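Local coordinates for protein myosin-2 (PDB 6IXO) that carries organelles and other cargo along polarized actin cables as a class V motor, its globular tail domain, the part described here, binding receptor proteins on the cargo, at residues R15-T20 and S63-F68; K248-S253 and Q324-D329; R296-E301 and S332-E337. All coordinates share one frame; numbering follows the deposited sequence.

Contact 1 (R15-T20 and S63-F68); sequences RLLEDT and SEMWRF
Leu17 and Met65 bring their CA atoms to within 6.5 Å where the last turn of helix 6-18 lies against the last turn of helix 53-67, and these C-terminal turns pack through an apolar seam. Leu17 carries most of it and divides its two methyls between different partners. CD1 rests on the side of helix 53-67, with Leu17 CD1 only 3.6 Å from Glu64 CB. The same methyl reaches Phe68, Leu17 CD1 standing 4.0 Å from ring atom CD2, and the two side chains cross at about a right angle. The other methyl serves Met65, with Leu17 CD2 4.1 Å from Met65 CG.

Met65 approaches differently. Its terminal methyl is carried out by an extended chain (chi3 176°) and comes nearer the opposing helix than the start of the side chain would suggest: Met65 CE lies 3.9 Å from Leu17 O and also touches Thr20 CG2 at the start of the next helix.

Glu64 illustrates how one residue can serve two environments. Its CB joins the apolar seam, but the chain bends at chi2 (-58°), which leads CD away from Leu17. The carboxylate then meets Arg67 one turn on: Arg67 NH1 donates to the syn lone pair of Glu64 OE1 at 2.9 Å, and that oxygen lies close to the guanidinium plane. Phe68 CZ sits over the centre of that guanidinium, 4.0 Å above its plane, so the ring touching Leu17 also packs on the arginine of the salt bridge.

Within the all-helical cargo-binding tail, helix 403-415 lines the seam through Ile408, which touches Leu17, and Val412, which touches Glu64, while its Gln415 accepts a second bond from Arg67. Helix 71-90 covers Met65 with Ser74 and Phe77.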
loop_
_atom_site.group_PDB
_atom_site.type_symbol
_atom_site.label_atom_id
_atom_site.label_comp_id
_atom_site.label_asym_id
_atom_site.label_seq_id
_atom_site.Cartn_x
_atom_site.Cartn_y
_atom_site.Cartn_z
ATOM N N ARG A 15 -5.047 -32.410 -23.791
ATOM C CA ARG A 15 -6.496 -32.249 -23.802
ATOM C C ARG A 15 -6.978 -31.381 -22.649
ATOM O O ARG A 15 -7.964 -30.650 -22.790
ATOM C CB ARG A 15 -7.192 -33.601 -23.734
ATOM C CG ARG A 15 -6.823 -34.546 -24.863
ATOM C CD ARG A 15 -6.977 -33.871 -26.227
ATOM N NE ARG A 15 -6.905 -34.827 -27.340
ATOM C CZ ARG A 15 -7.134 -34.521 -28.617
ATOM N NH1 ARG A 15 -7.452 -33.273 -28.956
ATOM N NH2 ARG A 15 -7.049 -35.460 -29.553
ATOM N N LEU A 16 -6.321 -31.462 -21.498
ATOM C CA LEU A 16 -6.756 -30.573 -20.380
ATOM C C LEU A 16 -6.481 -29.120 -20.724
ATOM O O LEU A 16 -7.271 -28.229 -20.424
ATOM C CB LEU A 16 -6.068 -30.950 -19.069
ATOM C CG LEU A 16 -6.580 -32.275 -18.486
ATOM C CD1 LEU A 16 -5.599 -32.884 -17.496
ATOM C CD2 LEU A 16 -7.969 -32.098 -17.833
ATOM N N LEU A 17 -5.353 -28.871 -21.374
ATOM C CA LEU A 17 -4.935 -27.490 -21.589
ATOM C C LEU A 17 -5.664 -26.832 -22.768
ATOM O O LEU A 17 -5.935 -25.632 -22.729
ATOM C CB LEU A 17 -3.426 -27.429 -21.779
ATOM C CG LEU A 17 -2.661 -27.862 -20.524
ATOM C CD1 LEU A 17 -1.212 -28.259 -20.846
ATOM C CD2 LEU A 17 -2.678 -26.769 -19.471
ATOM N N GLU A 18 -6.014 -27.609 -23.795
ATOM C CA GLU A 18 -6.704 -27.032 -24.953
ATOM C C GLU A 18 -8.171 -26.712 -24.631
ATOM O O GLU A 18 -8.804 -25.917 -25.321
ATOM C CB GLU A 18 -6.599 -27.971 -26.182
ATOM C CG GLU A 18 -7.824 -28.824 -26.507
ATOM C CD GLU A 18 -7.527 -29.868 -27.617
ATOM O OE1 GLU A 18 -8.132 -30.965 -27.620
ATOM O OE2 GLU A 18 -6.680 -29.593 -28.496
ATOM N N ASP A 19 -8.709 -27.326 -23.583
ATOM C CA ASP A 19 -10.101 -27.095 -23.207
ATOM C C ASP A 19 -10.211 -25.845 -22.326
ATOM O O ASP A 19 -10.571 -25.926 -21.141
ATOM C CB ASP A 19 -10.674 -28.313 -22.483
ATOM C CG ASP A 19 -12.189 -28.255 -22.344
ATOM O OD1 ASP A 19 -12.782 -27.194 -22.642
ATOM O OD2 ASP A 19 -12.787 -29.270 -21.918
ATOM N N THR A 20 -9.895 -24.689 -22.900
ATOM C CA THR A 20 -9.891 -23.449 -22.114
ATOM C C THR A 20 -11.256 -23.056 -21.555
ATOM O O THR A 20 -11.312 -22.337 -20.567
ATOM C CB THR A 20 -9.360 -22.240 -22.916
ATOM O OG1 THR A 20 -9.969 -22.215 -24.213
ATOM C CG2 THR A 20 -7.857 -22.310 -23.056
ATOM N N SER A 63 3.119 -22.267 -18.338
ATOM C CA SER A 63 4.291 -22.846 -18.941
ATOM C C SER A 63 3.962 -24.139 -19.677
ATOM O O SER A 63 4.596 -24.438 -20.701
ATOM C CB SER A 63 5.374 -23.066 -17.889
ATOM O OG SER A 63 4.926 -23.889 -16.848
ATOM N N GLU A 64 2.977 -24.906 -19.201
ATOM C CA GLU A 64 2.636 -26.142 -19.914
ATOM C C GLU A 64 2.006 -25.781 -21.250
ATOM O O GLU A 64 2.278 -26.426 -22.271
ATOM C CB GLU A 64 1.689 -27.041 -19.115
ATOM C CG GLU A 64 2.355 -27.776 -18.006
ATOM C CD GLU A 64 3.487 -28.645 -18.506
ATOM O OE1 GLU A 64 3.259 -29.452 -19.427
ATOM O OE2 GLU A 64 4.609 -28.511 -17.982
ATOM N N MET A 65 1.171 -24.736 -21.245
ATOM C CA MET A 65 0.594 -24.265 -22.500
ATOM C C MET A 65 1.689 -23.873 -23.497
ATOM O O MET A 65 1.643 -24.258 -24.678
ATOM C CB MET A 65 -0.337 -23.091 -22.250
ATOM C CG MET A 65 -1.672 -23.495 -21.681
ATOM S SD MET A 65 -2.621 -22.000 -21.335
ATOM C CE MET A 65 -4.172 -22.713 -20.801
ATOM N N TRP A 66 2.688 -23.126 -23.027
ATOM C CA TRP A 66 3.800 -22.776 -23.913
ATOM C C TRP A 66 4.555 -24.001 -24.396
ATOM O O TRP A 66 4.844 -24.113 -25.582
ATOM C CB TRP A 66 4.767 -21.827 -23.230
ATOM C CG TRP A 66 4.185 -20.492 -23.057
ATOM C CD1 TRP A 66 3.099 -19.975 -23.706
ATOM C CD2 TRP A 66 4.635 -19.487 -22.157
ATOM N NE1 TRP A 66 2.857 -18.704 -23.267
ATOM C CE2 TRP A 66 3.787 -18.377 -22.317
ATOM C CE3 TRP A 66 5.687 -19.414 -21.244
ATOM C CZ2 TRP A 66 3.953 -17.209 -21.604
ATOM C CZ3 TRP A 66 5.840 -18.253 -20.505
ATOM C CH2 TRP A 66 4.979 -17.159 -20.698
ATOM N N ARG A 67 4.882 -24.901 -23.474
ATOM C CA ARG A 67 5.592 -26.135 -23.818
ATOM C C ARG A 67 4.902 -26.914 -24.939
ATOM O O ARG A 67 5.558 -27.545 -25.788
ATOM C CB ARG A 67 5.716 -27.002 -22.568
ATOM C CG ARG A 67 6.238 -28.393 -22.816
ATOM C CD ARG A 67 5.866 -29.282 -21.663
ATOM N NE ARG A 67 6.271 -30.647 -21.947
ATOM C CZ ARG A 67 5.875 -31.703 -21.254
ATOM N NH1 ARG A 67 5.050 -31.547 -20.222
ATOM N NH2 ARG A 67 6.307 -32.913 -21.604
ATOM N N PHE A 68 3.579 -26.903 -24.945
ATOM C CA PHE A 68 2.832 -27.628 -25.967
ATOM C C PHE A 68 2.503 -26.714 -27.139
ATOM O O PHE A 68 1.775 -27.101 -28.028
ATOM C CB PHE A 68 1.549 -28.220 -25.379
ATOM C CG PHE A 68 1.774 -29.476 -24.576
ATOM C CD1 PHE A 68 2.010 -30.684 -25.212
ATOM C CD2 PHE A 68 1.747 -29.449 -23.185
ATOM C CE1 PHE A 68 2.217 -31.851 -24.490
ATOM C CE2 PHE A 68 1.963 -30.614 -22.448
ATOM C CZ PHE A 68 2.190 -31.820 -23.109
#

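Contact 2 (K248-S253 and Q324-D329); sequences KRNFLS and QYQVAD. With SO4 (sulfate ion), chain C.
Two interhelical loops meet here in the DIL region of the cargo-binding tail, Leu252 and Gln326 joining them through a backbone hydrogen bond. Gln326 N donates to Leu252 O with an N-H...O angle of 154°; the modelled 2.5 Å between Gln326 N and Leu252 O is shorter than such a bond should be, so its exact length is doubtful. Gln326 adds its side chain to the same junction: bent at chi2 (-64°), it turns CD toward the other loop, where Gln326 NE2 comes to 3.1 Å from Arg249 O. A weak bond runs from that NE2 to Gln324 O. Beside it Asn250 reaches in with OD1, the two amide planes nearly perpendicular at 84°.

Aliphatic parts of Leu252 and Arg249 pack on the Gln324 chain. Leu252 CD1 lies 4.0 Å from Gln324 CB, and Arg249 CG is 3.7 Å from Gln324 CD, so the start of the arginine runs across the glutamine. Beyond that point the guanidinium holds a sulfate, probably from the crystallisation liquor, by two hydrogen bonds: Arg249 NH1 to O2 at 2.9 Å and Arg249 NH2 to O3 at 2.8 Å.

Ser253 sits between Gln326 and Tyr325. Its CB is 3.5 Å from Gln326 O, and its carbonyl carbon packs obliquely against the tyrosine ring. Ser253 is also the N-cap of helix 254-273, its OG bonded to Arg256 N. Tyr325 directs its hydroxyl to Glu331.

The loops thus tie the end of helix 223-247 and the start of helix 254-273 to the end of helix 315-323, with Leu293 of helix 284-294 packed against both Leu252 and Tyr325.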
loop_
_atom_site.group_PDB
_atom_site.type_symbol
_atom_site.label_atom_id
_atom_site.label_comp_id
_atom_site.label_asym_id
_atom_site.label_seq_id
_atom_site.Cartn_x
_atom_site.Cartn_y
_atom_site.Cartn_z
ATOM N N LYS A 248 -10.152 25.104 12.395
ATOM C CA LYS A 248 -11.004 25.123 13.575
ATOM C C LYS A 248 -10.786 26.408 14.369
ATOM O O LYS A 248 -9.665 26.748 14.717
ATOM C CB LYS A 248 -10.748 23.888 14.452
ATOM C CG LYS A 248 -11.277 22.609 13.728
ATOM C CD LYS A 248 -11.093 21.368 14.585
ATOM C CE LYS A 248 -11.566 20.122 13.808
ATOM N NZ LYS A 248 -13.047 20.061 13.698
ATOM N N ARG A 249 -11.860 27.138 14.606
ATOM C CA ARG A 249 -11.714 28.473 15.196
ATOM C C ARG A 249 -12.090 28.518 16.649
ATOM O O ARG A 249 -11.793 29.495 17.382
ATOM C CB ARG A 249 -12.548 29.491 14.387
ATOM C CG ARG A 249 -11.934 29.660 13.032
ATOM C CD ARG A 249 -12.700 30.573 12.157
ATOM N NE ARG A 249 -12.467 31.945 12.572
ATOM C CZ ARG A 249 -12.619 32.978 11.755
ATOM N NH1 ARG A 249 -12.406 34.215 12.194
ATOM N NH2 ARG A 249 -12.982 32.758 10.494
ATOM N N ASN A 250 -12.732 27.470 17.129
ATOM C CA ASN A 250 -13.023 27.534 18.576
ATOM C C ASN A 250 -12.582 26.217 19.230
ATOM O O ASN A 250 -13.389 25.515 19.845
ATOM C CB ASN A 250 -14.516 27.814 18.801
ATOM C CG ASN A 250 -14.867 27.923 20.260
ATOM O OD1 ASN A 250 -14.012 28.251 21.079
ATOM N ND2 ASN A 250 -16.121 27.635 20.600
ATOM N N PHE A 251 -11.295 25.879 19.091
ATOM C CA PHE A 251 -10.876 24.510 19.352
ATOM C C PHE A 251 -9.419 24.395 19.762
ATOM O O PHE A 251 -9.067 23.599 20.632
ATOM C CB PHE A 251 -11.135 23.697 18.076
ATOM C CG PHE A 251 -10.812 22.228 18.176
ATOM C CD1 PHE A 251 -11.742 21.329 18.690
ATOM C CD2 PHE A 251 -9.596 21.735 17.683
ATOM C CE1 PHE A 251 -11.457 19.955 18.726
ATOM C CE2 PHE A 251 -9.323 20.366 17.693
ATOM C CZ PHE A 251 -10.265 19.479 18.211
ATOM N N LEU A 252 -8.566 25.164 19.102
ATOM C CA LEU A 252 -7.124 25.064 19.330
ATOM C C LEU A 252 -6.799 25.744 20.664
ATOM O O LEU A 252 -7.235 26.852 20.910
ATOM C CB LEU A 252 -6.352 25.723 18.187
ATOM C CG LEU A 252 -6.734 25.231 16.765
ATOM C CD1 LEU A 252 -6.188 26.217 15.781
ATOM C CD2 LEU A 252 -6.086 23.833 16.576
ATOM N N SER A 253 -6.088 25.033 21.527
ATOM C CA SER A 253 -5.861 25.455 22.906
ATOM C C SER A 253 -4.663 24.665 23.424
ATOM O O SER A 253 -4.216 23.681 22.788
ATOM C CB SER A 253 -7.064 25.172 23.790
ATOM O OG SER A 253 -7.241 23.757 23.957
ATOM N N GLN A 324 -6.203 31.841 15.923
ATOM C CA GLN A 324 -7.340 31.013 16.351
ATOM C C GLN A 324 -7.142 30.302 17.684
ATOM O O GLN A 324 -8.021 29.573 18.142
ATOM C CB GLN A 324 -7.642 29.947 15.251
ATOM C CG GLN A 324 -8.208 30.661 13.998
ATOM C CD GLN A 324 -8.200 29.741 12.776
ATOM O OE1 GLN A 324 -8.162 28.506 12.907
ATOM N NE2 GLN A 324 -8.233 30.343 11.599
ATOM N N TYR A 325 -5.970 30.474 18.278
ATOM C CA TYR A 325 -5.661 29.857 19.574
ATOM C C TYR A 325 -6.662 30.267 20.662
ATOM O O TYR A 325 -6.929 31.448 20.819
ATOM C CB TYR A 325 -4.263 30.269 20.016
ATOM C CG TYR A 325 -3.823 29.670 21.341
ATOM C CD1 TYR A 325 -3.362 28.370 21.410
ATOM C CD2 TYR A 325 -3.826 30.443 22.515
ATOM C CE1 TYR A 325 -2.915 27.815 22.631
ATOM C CE2 TYR A 325 -3.414 29.906 23.720
ATOM C CZ TYR A 325 -2.931 28.596 23.760
ATOM O OH TYR A 325 -2.533 28.104 24.963
ATOM N N GLN A 326 -7.215 29.328 21.421
ATOM C CA GLN A 326 -8.217 29.740 22.445
ATOM C C GLN A 326 -7.636 29.686 23.867
ATOM O O GLN A 326 -7.371 28.603 24.374
ATOM C CB GLN A 326 -9.448 28.839 22.395
ATOM C CG GLN A 326 -10.278 29.010 21.110
ATOM C CD GLN A 326 -10.874 30.405 20.992
ATOM O OE1 GLN A 326 -11.493 30.897 21.925
ATOM N NE2 GLN A 326 -10.671 31.051 19.848
ATOM N N VAL A 327 -7.475 30.838 24.502
ATOM C CA VAL A 327 -6.904 30.869 25.849
ATOM C C VAL A 327 -7.886 30.321 26.871
ATOM O O VAL A 327 -9.092 30.503 26.770
ATOM C CB VAL A 327 -6.469 32.301 26.280
ATOM C CG1 VAL A 327 -5.301 32.782 25.431
ATOM C CG2 VAL A 327 -7.641 33.287 26.234
ATOM N N ALA A 328 -7.352 29.609 27.854
ATOM C CA ALA A 328 -8.160 29.082 28.933
ATOM C C ALA A 328 -8.382 30.188 29.988
ATOM O O ALA A 328 -7.723 31.244 29.982
ATOM C CB ALA A 328 -7.486 27.867 29.580
ATOM N N ASP A 329 -9.340 29.941 30.866
ATOM C CA ASP A 329 -9.497 30.775 32.059
ATOM C C ASP A 329 -8.158 30.820 32.812
ATOM O O ASP A 329 -7.489 29.789 32.938
ATOM C CB ASP A 329 -10.582 30.199 32.962
ATOM C CG ASP A 329 -11.986 30.302 32.350
ATOM O OD1 ASP A 329 -12.175 31.035 31.358
ATOM O OD2 ASP A 329 -12.903 29.638 32.876
HETATM S S SO4 C . -11.958 35.545 8.854
HETATM O O1 SO4 C . -11.719 36.594 7.866
HETATM O O2 SO4 C . -12.792 36.062 9.935
HETATM O O3 SO4 C . -12.627 34.415 8.219
HETATM O O4 SO4 C . -10.684 35.092 9.404
#

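Contact 3 (R296-E301 and S332-E337); sequences RKYTIE and SPIPQE. With SO4 (sulfate ion), chain E.
Tyr298 reaches Ser332 with its hydroxyl, OH donating to the backbone O of Ser332 at 2.7 Å. The approach is bent, with a C=O...OH angle of 129°, and the hydroxyl stands 21° out of the carbonyl plane. The CD1-CE1 side of the ring then follows the proline-rich segment: Pro335 CD meets Tyr298 CD1 edge-on at 3.7 Å, and the Ile334 backbone near CE1 is likewise met at the ring edge. Pro333 O comes obliquely to Tyr298 CE1 at 3.4 Å. Ser332 CB packs 3.7 Å from Tyr298 OH.

Ile334 packs against the backbone of the residue preceding the tyrosine. Its branch methyl, CG2, lies 3.7 Å from Lys297 O, a buried carbonyl oxygen that finds no polar partner in the model. The chain of Lys297 leads away from the segment instead, NZ being bonded to Val295 O and Leu292 O.

One shell further out, Asp302 organises the base of the loop. Its OD2 accepts from Tyr298 N and forms a salt bridge with Arg296 NE, while its own N is capped by the OG1 of Thr299, the N-cap residue of helix 300-309. The backbone carrying the phenol is thereby anchored to the first turn of that helix. Arg296 also holds a sulfate, probably from the crystallisation liquor, with Arg296 NH2 bonded to sulfate O1 at 3.0 Å.

A hydrogen bond and surface packing thus join the starts of two helices of the cargo-binding tail: helix 300-309 follows one segment and helix 336-350 the other, and Ile300 of the first extends the contact onto Ile338 and Tyr341 of the second.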
loop_
_atom_site.group_PDB
_atom_site.type_symbol
_atom_site.label_atom_id
_atom_site.label_comp_id
_atom_site.label_asym_id
_atom_site.label_seq_id
_atom_site.Cartn_x
_atom_site.Cartn_y
_atom_site.Cartn_z
ATOM N N ARG A 296 5.214 28.903 24.733
ATOM C CA ARG A 296 4.858 30.258 25.101
ATOM C C ARG A 296 4.796 31.113 23.854
ATOM O O ARG A 296 5.648 31.008 22.962
ATOM C CB ARG A 296 5.869 30.814 26.087
ATOM C CG ARG A 296 5.274 31.778 27.085
ATOM C CD ARG A 296 6.336 32.329 28.005
ATOM N NE ARG A 296 7.301 33.152 27.302
ATOM C CZ ARG A 296 8.368 33.707 27.870
ATOM N NH1 ARG A 296 8.589 33.538 29.175
ATOM N NH2 ARG A 296 9.209 34.441 27.142
ATOM N N LYS A 297 3.770 31.945 23.807
ATOM C CA LYS A 297 3.503 32.821 22.678
ATOM C C LYS A 297 3.286 34.252 23.191
ATOM O O LYS A 297 2.275 34.863 22.865
ATOM C CB LYS A 297 2.266 32.324 21.917
ATOM C CG LYS A 297 2.506 30.988 21.159
ATOM C CD LYS A 297 1.225 30.322 20.663
ATOM C CE LYS A 297 0.386 29.795 21.826
ATOM N NZ LYS A 297 0.920 28.477 22.296
ATOM N N TYR A 298 4.223 34.786 23.979
ATOM C CA TYR A 298 3.981 36.069 24.647
ATOM C C TYR A 298 4.958 37.185 24.292
ATOM O O TYR A 298 4.606 38.353 24.365
ATOM C CB TYR A 298 3.955 35.845 26.156
ATOM C CG TYR A 298 2.729 35.054 26.564
ATOM C CD1 TYR A 298 1.484 35.309 25.981
ATOM C CD2 TYR A 298 2.812 34.025 27.489
ATOM C CE1 TYR A 298 0.357 34.573 26.340
ATOM C CE2 TYR A 298 1.696 33.281 27.830
ATOM C CZ TYR A 298 0.479 33.563 27.269
ATOM O OH TYR A 298 -0.608 32.818 27.651
ATOM N N THR A 299 6.176 36.834 23.898
ATOM C CA THR A 299 7.151 37.840 23.507
ATOM C C THR A 299 7.549 37.693 22.036
ATOM O O THR A 299 7.373 36.626 21.423
ATOM C CB THR A 299 8.420 37.751 24.357
ATOM O OG1 THR A 299 9.193 36.617 23.934
ATOM C CG2 THR A 299 8.073 37.616 25.844
ATOM N N ILE A 300 8.078 38.776 21.481
ATOM C CA ILE A 300 8.664 38.754 20.148
ATOM C C ILE A 300 9.630 37.586 19.970
ATOM O O ILE A 300 9.542 36.810 19.002
ATOM C CB ILE A 300 9.406 40.075 19.867
ATOM C CG1 ILE A 300 8.406 41.228 19.748
ATOM C CG2 ILE A 300 10.277 39.952 18.617
ATOM C CD1 ILE A 300 7.359 41.021 18.678
ATOM N N GLU A 301 10.542 37.438 20.921
ATOM C CA GLU A 301 11.503 36.348 20.845
ATOM C C GLU A 301 10.827 34.975 20.846
ATOM O O GLU A 301 11.291 34.044 20.164
ATOM C CB GLU A 301 12.498 36.431 21.992
ATOM C CG GLU A 301 13.682 35.523 21.773
ATOM C CD GLU A 301 14.534 35.388 23.004
ATOM O OE1 GLU A 301 14.228 36.064 24.010
ATOM O OE2 GLU A 301 15.505 34.604 22.965
ATOM N N SER A 332 -2.896 33.857 30.266
ATOM C CA SER A 332 -2.727 35.224 29.740
ATOM C C SER A 332 -3.104 35.281 28.267
ATOM O O SER A 332 -2.737 34.395 27.500
ATOM C CB SER A 332 -1.293 35.704 29.913
ATOM O OG SER A 332 -0.932 35.674 31.283
ATOM N N PRO A 333 -3.830 36.335 27.842
ATOM C CA PRO A 333 -4.147 36.452 26.404
ATOM C C PRO A 333 -2.879 36.633 25.576
ATOM O O PRO A 333 -1.895 37.160 26.093
ATOM C CB PRO A 333 -5.009 37.740 26.329
ATOM C CG PRO A 333 -5.312 38.097 27.675
ATOM C CD PRO A 333 -4.244 37.532 28.588
ATOM N N ILE A 334 -2.886 36.220 24.317
ATOM C CA ILE A 334 -1.782 36.551 23.417
ATOM C C ILE A 334 -1.789 38.060 23.140
ATOM O O ILE A 334 -2.767 38.560 22.607
ATOM C CB ILE A 334 -1.888 35.787 22.102
ATOM C CG1 ILE A 334 -1.765 34.287 22.390
ATOM C CG2 ILE A 334 -0.763 36.194 21.156
ATOM C CD1 ILE A 334 -2.001 33.404 21.196
ATOM N N PRO A 335 -0.702 38.776 23.485
ATOM C CA PRO A 335 -0.722 40.243 23.372
ATOM C C PRO A 335 -0.901 40.734 21.942
ATOM O O PRO A 335 -0.497 40.049 20.999
ATOM C CB PRO A 335 0.655 40.669 23.911
ATOM C CG PRO A 335 1.124 39.521 24.726
ATOM C CD PRO A 335 0.574 38.293 24.042
ATOM N N GLN A 336 -1.474 41.932 21.799
ATOM C CA GLN A 336 -1.750 42.499 20.486
ATOM C C GLN A 336 -0.453 42.697 19.735
ATOM O O GLN A 336 -0.373 42.417 18.534
ATOM C CB GLN A 336 -2.509 43.823 20.616
ATOM C CG GLN A 336 -3.868 43.631 21.247
ATOM C CD GLN A 336 -4.682 42.602 20.481
ATOM O OE1 GLN A 336 -4.958 42.790 19.305
ATOM N NE2 GLN A 336 -5.040 41.498 21.136
ATOM N N GLU A 337 0.551 43.171 20.470
ATOM C CA GLU A 337 1.917 43.324 19.984
ATOM C C GLU A 337 2.392 42.059 19.230
ATOM O O GLU A 337 3.028 42.137 18.176
ATOM C CB GLU A 337 2.852 43.628 21.160
ATOM C CG GLU A 337 2.311 44.689 22.164
ATOM C CD GLU A 337 1.536 44.102 23.363
ATOM O OE1 GLU A 337 0.313 44.362 23.490
ATOM O OE2 GLU A 337 2.159 43.405 24.196
HETATM S S SO4 E . 11.655 35.679 29.369
HETATM O O1 SO4 E . 11.252 36.377 28.153
HETATM O O2 SO4 E . 11.837 36.645 30.449
HETATM O O3 SO4 E . 10.626 34.714 29.735
HETATM O O4 SO4 E . 12.909 34.969 29.130
#

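Overall arrangement
Contacts 2 and 3 are neighbours, with centres 15 Å apart, whereas contact 1 lies on the opposite side of the chain's centre, its centre 70 Å from that of contact 2 and 79 Å from that of contact 3. Tyr325 bridges the near pair: Tyr325 CD2 packs 3.7 Å from Ile334 CD1, and its ring takes a cation-pi interaction from Lys297. The segments of contacts 2 and 3 alternate along the chain, while contact 1 closes before either opens. The two regions lie at opposite ends of the elongated domain and do not touch. The sulfates on Arg249 and Arg296 are probably from the crystallisation liquor and identify no cargo site.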